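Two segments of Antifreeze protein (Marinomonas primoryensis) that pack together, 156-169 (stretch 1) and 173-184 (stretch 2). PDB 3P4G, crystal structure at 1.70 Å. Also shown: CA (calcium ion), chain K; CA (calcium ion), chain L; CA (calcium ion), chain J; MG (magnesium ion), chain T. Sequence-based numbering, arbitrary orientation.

Stretch 1, residues 156-169: GTGNDNLIIGHDVS
Stretch 2 173-184: NMGTDNDTVEVG

Stretches 156-169 and 173-184 are successive, closely similar rungs of one chain and bury 893 Å² between them. Each has a loop followed by a short strand, 161-164 and 180-183. The strands run parallel, with 1° between their directions and 4.8 Å between their axes. The register is constant at 19 residues: N161 pairs with T180, L162 with V181, I163 with E182 and I164 with V183, CA to CA 4.7-4.9 Å. Strand phi/psi values lie near -120/125.

L162 has the largest covered area, 72 Å². Its backbone bonds to both neighbours of its partner: L162 N donates to T180 O at 2.9 Å, and E182 N donates to L162 O at 2.9 Å. The side chain (chi1 t, chi2 p) lies on the buried face with V181, I164 and V183. L162 CB meets M174 CE at 3.7 Å, and L162 CD2 is 4.3 Å from V181 CG1. M174, with all three chi angles m, thus brings its methyl end against the first stretch.

E182 covers 66 Å² on the other face, beside I163, N161 and T180. Its chi1 is m and chi2 t, which extends the chain; E182 OE1 is 3.9 Å from I163 CD1. Its carbonyl continues the ladder, with I164 N donating to E182 O at 2.8 Å. The ladder begins with T180 N to D160 O at 2.9 Å and ends with G184 N to I164 O at 2.8 Å, where the angle falls to 140°. Near this end V183 (chi1 t) packs its CG2 3.8 Å from V168 CG2.

N159 covers 58 Å² in the loop. With chi1 m and chi2 -49°, its OD1 accepts from N178 N at 2.8 Å. Two aspartates of stretch 2 take loop amides similarly: G158 N donates to D177 OD1 at 2.8 Å, and D160 N to D179 OD1 at 2.9 Å.

A calcium ion (chain K) joins the loops. It is bound by G156 O, G158 O, D160 OD2 and T176 O at 2.4 Å, and by M174 O and D179 OD1 at 2.3 Å. Shared coordination accounts for close oxygen pairs such as G158 O and D179 OD1, 2.9 Å apart. D160 and D179 both have chi1 m, and each bridges two calcium ions: D160 OD1 binds calcium J at 2.3 Å, and D179 OD2 binds calcium L at 2.3 Å. G156 and G175 have positive phi (78° and 71°), which favours glycine. At G175 a CB would also clash with G156 O.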

# COMPACT_ATOMS: atom_id res chain seq x y z
N GLY A 156 -7.48 -5.10 -4.32
CA GLY A 156 -8.46 -6.19 -4.59
C GLY A 156 -7.95 -7.58 -4.30
O GLY A 156 -6.87 -7.80 -3.70
N THR A 157 -8.69 -8.54 -4.81
CA THR A 157 -8.19 -9.87 -4.83
C THR A 157 -6.96 -9.90 -5.72
O THR A 157 -6.65 -8.94 -6.47
CB THR A 157 -9.26 -10.86 -5.38
OG1 THR A 157 -9.41 -10.65 -6.80
CG2 THR A 157 -10.62 -10.71 -4.62
N GLY A 158 -6.22 -10.99 -5.58
CA GLY A 158 -4.94 -11.15 -6.28
C GLY A 158 -3.70 -10.81 -5.45
O GLY A 158 -3.75 -10.07 -4.47
N ASN A 159 -2.59 -11.37 -5.88
CA ASN A 159 -1.27 -11.06 -5.30
C ASN A 159 -0.77 -9.72 -5.89
O ASN A 159 -0.17 -9.69 -6.96
CB ASN A 159 -0.29 -12.17 -5.64
CG ASN A 159 -0.75 -13.53 -5.19
OD1 ASN A 159 -1.16 -13.73 -4.05
ND2 ASN A 159 -0.61 -14.49 -6.05
N ASP A 160 -1.08 -8.62 -5.19
CA ASP A 160 -0.83 -7.26 -5.72
C ASP A 160 0.45 -6.67 -5.16
O ASP A 160 0.85 -6.94 -4.01
CB ASP A 160 -2.01 -6.33 -5.36
CG ASP A 160 -3.39 -6.92 -5.84
OD1 ASP A 160 -3.61 -7.10 -7.07
OD2 ASP A 160 -4.26 -7.21 -4.99
N ASN A 161 1.05 -5.80 -5.94
CA ASN A 161 2.27 -5.12 -5.54
C ASN A 161 2.01 -3.62 -5.63
O ASN A 161 1.58 -3.13 -6.69
CB ASN A 161 3.42 -5.49 -6.46
CG ASN A 161 4.72 -4.85 -5.99
OD1 ASN A 161 5.14 -5.10 -4.87
ND2 ASN A 161 5.33 -3.98 -6.80
N LEU A 162 2.19 -2.94 -4.50
CA LEU A 162 1.96 -1.49 -4.39
C LEU A 162 3.27 -0.82 -3.96
O LEU A 162 3.80 -1.15 -2.89
CB LEU A 162 0.84 -1.20 -3.40
CG LEU A 162 0.63 0.29 -3.07
CD1 LEU A 162 0.35 1.11 -4.36
CD2 LEU A 162 -0.53 0.39 -2.08
N ILE A 163 3.78 0.11 -4.77
CA ILE A 163 4.98 0.86 -4.41
C ILE A 163 4.60 2.36 -4.45
O ILE A 163 4.09 2.84 -5.48
CB ILE A 163 6.16 0.68 -5.41
CG1 ILE A 163 6.66 -0.75 -5.48
CG2 ILE A 163 7.36 1.56 -4.97
CD1 ILE A 163 7.99 -0.88 -6.34
N ILE A 164 4.70 3.02 -3.29
CA ILE A 164 4.38 4.48 -3.11
C ILE A 164 5.64 5.23 -2.83
O ILE A 164 6.37 4.89 -1.91
CB ILE A 164 3.46 4.60 -1.92
CG1 ILE A 164 2.22 3.83 -2.27
CG2 ILE A 164 3.18 6.13 -1.53
CD1 ILE A 164 1.38 3.42 -1.05
N GLY A 165 5.89 6.29 -3.59
CA GLY A 165 7.11 7.06 -3.35
C GLY A 165 7.12 7.87 -2.06
O GLY A 165 8.13 7.99 -1.40
N HIS A 166 6.00 8.53 -1.81
CA HIS A 166 5.91 9.42 -0.65
C HIS A 166 5.01 8.89 0.50
O HIS A 166 5.26 7.79 1.03
CB HIS A 166 5.55 10.85 -1.10
CG HIS A 166 6.52 11.44 -2.09
ND1 HIS A 166 6.24 12.59 -2.80
CD2 HIS A 166 7.76 11.05 -2.47
CE1 HIS A 166 7.28 12.89 -3.57
NE2 HIS A 166 8.22 11.97 -3.39
N ASP A 167 3.93 9.62 0.87
CA ASP A 167 3.19 9.30 2.11
C ASP A 167 1.88 8.58 1.81
O ASP A 167 1.35 8.63 0.68
CB ASP A 167 2.76 10.61 2.83
CG ASP A 167 3.92 11.44 3.30
OD1 ASP A 167 5.03 10.92 3.51
OD2 ASP A 167 3.72 12.66 3.48
N VAL A 168 1.36 7.93 2.84
CA VAL A 168 -0.04 7.45 2.78
C VAL A 168 -0.84 8.32 3.75
O VAL A 168 -0.57 8.35 4.96
CB VAL A 168 -0.16 5.99 3.22
CG1 VAL A 168 -1.65 5.56 3.25
CG2 VAL A 168 0.61 5.02 2.28
N SER A 169 -1.85 9.01 3.21
CA SER A 169 -2.77 9.79 4.05
C SER A 169 -4.16 9.21 3.93
O SER A 169 -5.02 9.45 4.80
CB SER A 169 -2.77 11.26 3.64
OG SER A 169 -1.55 11.94 4.01
N ASN A 173 -6.04 -0.69 1.09
CA ASN A 173 -6.51 -2.02 1.41
C ASN A 173 -6.05 -2.97 0.32
O ASN A 173 -6.48 -2.88 -0.83
CB ASN A 173 -8.00 -2.11 1.47
CG ASN A 173 -8.45 -3.33 2.28
OD1 ASN A 173 -8.10 -4.55 2.00
ND2 ASN A 173 -9.12 -3.00 3.38
N MET A 174 -5.18 -3.87 0.70
CA MET A 174 -4.60 -4.75 -0.29
C MET A 174 -5.42 -5.95 -0.59
O MET A 174 -5.14 -6.67 -1.58
CB MET A 174 -3.18 -5.15 0.16
CG MET A 174 -2.23 -3.93 0.29
SD MET A 174 -2.05 -2.95 -1.24
CE MET A 174 -1.19 -4.10 -2.35
N GLY A 175 -6.44 -6.19 0.22
CA GLY A 175 -7.43 -7.23 -0.11
C GLY A 175 -6.86 -8.65 0.04
O GLY A 175 -5.79 -8.87 0.66
N THR A 176 -7.57 -9.61 -0.49
CA THR A 176 -7.18 -11.02 -0.33
C THR A 176 -5.86 -11.29 -1.07
O THR A 176 -5.35 -10.43 -1.83
CB THR A 176 -8.25 -11.99 -0.84
OG1 THR A 176 -8.33 -11.89 -2.28
CG2 THR A 176 -9.68 -11.72 -0.16
N ASP A 177 -5.34 -12.49 -0.83
CA ASP A 177 -4.06 -12.99 -1.44
C ASP A 177 -2.81 -12.27 -0.90
O ASP A 177 -2.89 -11.49 0.06
CB ASP A 177 -4.21 -13.00 -2.98
CG ASP A 177 -5.44 -13.78 -3.40
OD1 ASP A 177 -6.42 -13.16 -3.88
OD2 ASP A 177 -5.44 -15.04 -3.19
N ASN A 178 -1.67 -12.57 -1.51
CA ASN A 178 -0.36 -12.30 -0.89
C ASN A 178 0.23 -11.04 -1.52
O ASN A 178 0.77 -11.04 -2.62
CB ASN A 178 0.54 -13.46 -1.09
CG ASN A 178 -0.06 -14.76 -0.55
OD1 ASN A 178 -0.77 -14.79 0.48
ND2 ASN A 178 0.24 -15.86 -1.24
N ASP A 179 0.03 -9.96 -0.80
CA ASP A 179 0.35 -8.64 -1.31
C ASP A 179 1.62 -8.04 -0.70
O ASP A 179 1.97 -8.34 0.45
CB ASP A 179 -0.77 -7.68 -0.94
CG ASP A 179 -2.15 -8.16 -1.42
OD1 ASP A 179 -2.42 -8.20 -2.65
OD2 ASP A 179 -3.01 -8.45 -0.58
N THR A 180 2.24 -7.13 -1.47
CA THR A 180 3.47 -6.38 -1.05
C THR A 180 3.13 -4.92 -1.13
O THR A 180 2.54 -4.46 -2.11
CB THR A 180 4.64 -6.63 -1.96
OG1 THR A 180 5.03 -8.00 -1.77
CG2 THR A 180 5.81 -5.68 -1.63
N VAL A 181 3.49 -4.21 -0.07
CA VAL A 181 3.41 -2.72 -0.08
C VAL A 181 4.78 -2.20 0.35
O VAL A 181 5.37 -2.69 1.33
CB VAL A 181 2.38 -2.20 0.93
CG1 VAL A 181 2.30 -0.65 0.92
CG2 VAL A 181 0.98 -2.81 0.60
N GLU A 182 5.23 -1.19 -0.37
CA GLU A 182 6.38 -0.38 0.09
C GLU A 182 5.97 1.09 0.07
O GLU A 182 5.50 1.62 -0.96
CB GLU A 182 7.56 -0.59 -0.86
CG GLU A 182 8.09 -2.07 -0.86
CD GLU A 182 9.18 -2.36 -1.88
OE1 GLU A 182 9.39 -1.55 -2.80
OE2 GLU A 182 9.81 -3.44 -1.79
N VAL A 183 6.12 1.74 1.22
CA VAL A 183 5.82 3.19 1.36
C VAL A 183 7.14 3.89 1.53
O VAL A 183 7.86 3.62 2.50
CB VAL A 183 4.93 3.44 2.61
CG1 VAL A 183 4.63 4.95 2.75
CG2 VAL A 183 3.58 2.63 2.54
N GLY A 184 7.46 4.84 0.63
CA GLY A 184 8.79 5.46 0.63
C GLY A 184 8.95 6.45 1.76
O GLY A 184 10.06 6.67 2.24
CA CA K . -4.70 -8.44 -3.02
CA CA L . -3.53 -9.60 1.39
CA CA J . -5.85 -7.16 -7.57
MG MG T . 4.88 13.77 4.76
O HOH W 1 6.56 12.78 4.49
O HOH W 2 2.70 14.59 4.91
O HOH W 3 5.52 15.49 5.77
O HOH W 4 4.27 13.06 6.91